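Local coordinates for protein cytochrome b5 reductase 4 (Homo sapiens, PDB 3LF5) that binds heme through its cytochrome b5 domain and probably passes electrons from NADH through a flavin to that heme, at residues Thr9-Glu12 with Leu13-Asn17. Sequence-based numbering, arbitrary orientation. Where two conformers were deposited one is given.
Sequences TEEE and LKKHN
NE2 of H16, the first residue past the short helix 10-15 of the cytochrome b5 domain, donates to OE2 of E12 over 2.8 Å, and the N-H points almost straight at the oxygen (173°). The carboxylate oxygen lies at the ring edge, close to the imidazole plane, but the ring nitrogen reaches it from the anti side and somewhat out of the carboxylate plane. The carboxylate and ring planes stand 49° apart. With CG pointed away from the backbone N of E12, a bend at chi2 (65°) folds the carboxylate along the helix toward the histidine. At the other ring nitrogen, ND1 bonds OD1 of D21, while W23 stacks on the imidazole; a carboxylate on each nitrogen fixes the ring's rotation and would probably favour its protonated form.

The second oxygen of E12, OE1, faces K15, whose side chain crosses at about a right angle; their salt bridge is long, with NZ 3.8 Å from OE1. The same ammonium group bonds weakly to the backbone O of E11.

T9 is the N-cap, its OG1 accepting from E12 N at 3.0 Å, and its carbonyl O takes the first helical bond, from L13 N. L13 turns inward onto W23, C25 and M80, seating the helix on the sheet. On the subunit interface, in the conformers described, E10 forms a salt bridge with R49 of the second subunit, and NZ of K14 bonds A51 O there. At the helix end the backbone O of E12 accepts from K15 N and has CD2 of H16 3.0 Å away.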
loop_
_atom_site.group_PDB
_atom_site.type_symbol
_atom_site.label_atom_id
_atom_site.label_comp_id
_atom_site.label_asym_id
_atom_site.label_seq_id
_atom_site.Cartn_x
_atom_site.Cartn_y
_atom_site.Cartn_z
ATOM N N THR A 9 13.132 4.621 0.626
ATOM C CA THR A 9 12.370 5.074 -0.511
ATOM C C THR A 9 11.046 4.311 -0.565
ATOM O O THR A 9 10.878 3.267 0.103
ATOM C CB THR A 9 13.111 4.815 -1.805
ATOM O OG1 THR A 9 13.253 3.408 -1.955
ATOM C CG2 THR A 9 14.504 5.507 -1.824
ATOM N N GLU A 10 10.065 4.825 -1.296
ATOM C CA GLU A 10 8.810 4.080 -1.419
ATOM C C GLU A 10 9.039 2.734 -2.105
ATOM O O GLU A 10 8.424 1.740 -1.745
ATOM C CB GLU A 10 7.733 4.875 -2.148
ATOM C CG GLU A 10 7.036 5.848 -1.241
ATOM C CD GLU A 10 5.828 6.489 -1.866
ATOM O OE1 GLU A 10 5.198 5.869 -2.757
ATOM O OE2 GLU A 10 5.486 7.627 -1.464
ATOM N N GLU A 11 9.942 2.686 -3.078
ATOM C CA GLU A 11 10.269 1.419 -3.735
ATOM C C GLU A 11 10.802 0.392 -2.724
ATOM O O GLU A 11 10.423 -0.782 -2.751
ATOM C CB GLU A 11 11.322 1.664 -4.812
ATOM C CG GLU A 11 11.683 0.456 -5.646
ATOM C CD GLU A 11 12.682 0.798 -6.747
ATOM O OE1 GLU A 11 13.184 -0.148 -7.390
ATOM O OE2 GLU A 11 12.969 2.010 -6.958
ATOM N N GLU A 12 11.659 0.832 -1.799
ATOM C CA GLU A 12 12.153 -0.065 -0.760
ATOM C C GLU A 12 11.032 -0.479 0.188
ATOM O O GLU A 12 10.870 -1.651 0.493
ATOM C CB GLU A 12 13.295 0.579 0.017
ATOM C CG GLU A 12 13.880 -0.286 1.131
ATOM C CD GLU A 12 14.576 -1.550 0.623
ATOM O OE1 GLU A 12 15.162 -1.541 -0.490
ATOM O OE2 GLU A 12 14.566 -2.559 1.377
ATOM N N LEU A 13 10.251 0.491 0.644
ATOM C CA LEU A 13 9.168 0.213 1.592
ATOM C C LEU A 13 8.247 -0.887 1.095
ATOM O O LEU A 13 7.876 -1.795 1.836
ATOM C CB LEU A 13 8.359 1.499 1.853
ATOM C CG LEU A 13 7.183 1.380 2.839
ATOM C CD1 LEU A 13 7.668 1.058 4.253
ATOM C CD2 LEU A 13 6.369 2.697 2.819
ATOM N N LYS A 14 7.888 -0.794 -0.184
ATOM C CA LYS A 14 6.904 -1.732 -0.723
ATOM C C LYS A 14 7.402 -3.166 -0.832
ATOM O O LYS A 14 6.589 -4.080 -0.939
ATOM C CB LYS A 14 6.412 -1.279 -2.079
ATOM C CG LYS A 14 5.652 -0.022 -2.041
ATOM C CD LYS A 14 5.423 0.507 -3.448
ATOM C CE LYS A 14 4.710 -0.495 -4.340
ATOM N NZ LYS A 14 3.321 -0.692 -3.850
ATOM N N LYS A 15 8.717 -3.386 -0.755
ATOM C CA LYS A 15 9.257 -4.749 -0.733
ATOM C C LYS A 15 8.893 -5.483 0.563
ATOM O O LYS A 15 8.881 -6.713 0.630
ATOM C CB LYS A 15 10.781 -4.717 -0.827
ATOM C CG LYS A 15 11.327 -4.168 -2.114
ATOM C CD LYS A 15 12.845 -4.044 -2.041
ATOM C CE LYS A 15 13.428 -3.548 -3.355
ATOM N NZ LYS A 15 13.089 -2.129 -3.655
ATOM N N HIS A 16 8.639 -4.724 1.614
ATOM C CA HIS A 16 8.416 -5.284 2.939
ATOM C C HIS A 16 6.922 -5.319 3.226
ATOM O O HIS A 16 6.400 -4.596 4.088
ATOM C CB HIS A 16 9.197 -4.467 3.966
ATOM C CG HIS A 16 10.643 -4.375 3.643
ATOM N ND1 HIS A 16 11.580 -5.265 4.125
ATOM C CD2 HIS A 16 11.315 -3.506 2.861
ATOM C CE1 HIS A 16 12.769 -4.942 3.644
ATOM N NE2 HIS A 16 12.633 -3.867 2.887
ATOM N N ASN A 17 6.227 -6.164 2.467
ATOM C CA ASN A 17 4.760 -6.179 2.465
ATOM C C ASN A 17 4.215 -7.554 2.835
ATOM O O ASN A 17 3.086 -7.880 2.469
ATOM C CB ASN A 17 4.198 -5.690 1.121
ATOM C CG ASN A 17 4.527 -6.640 -0.019
ATOM O OD1 ASN A 17 5.383 -7.499 0.124
ATOM N ND2 ASN A 17 3.848 -6.485 -1.142
#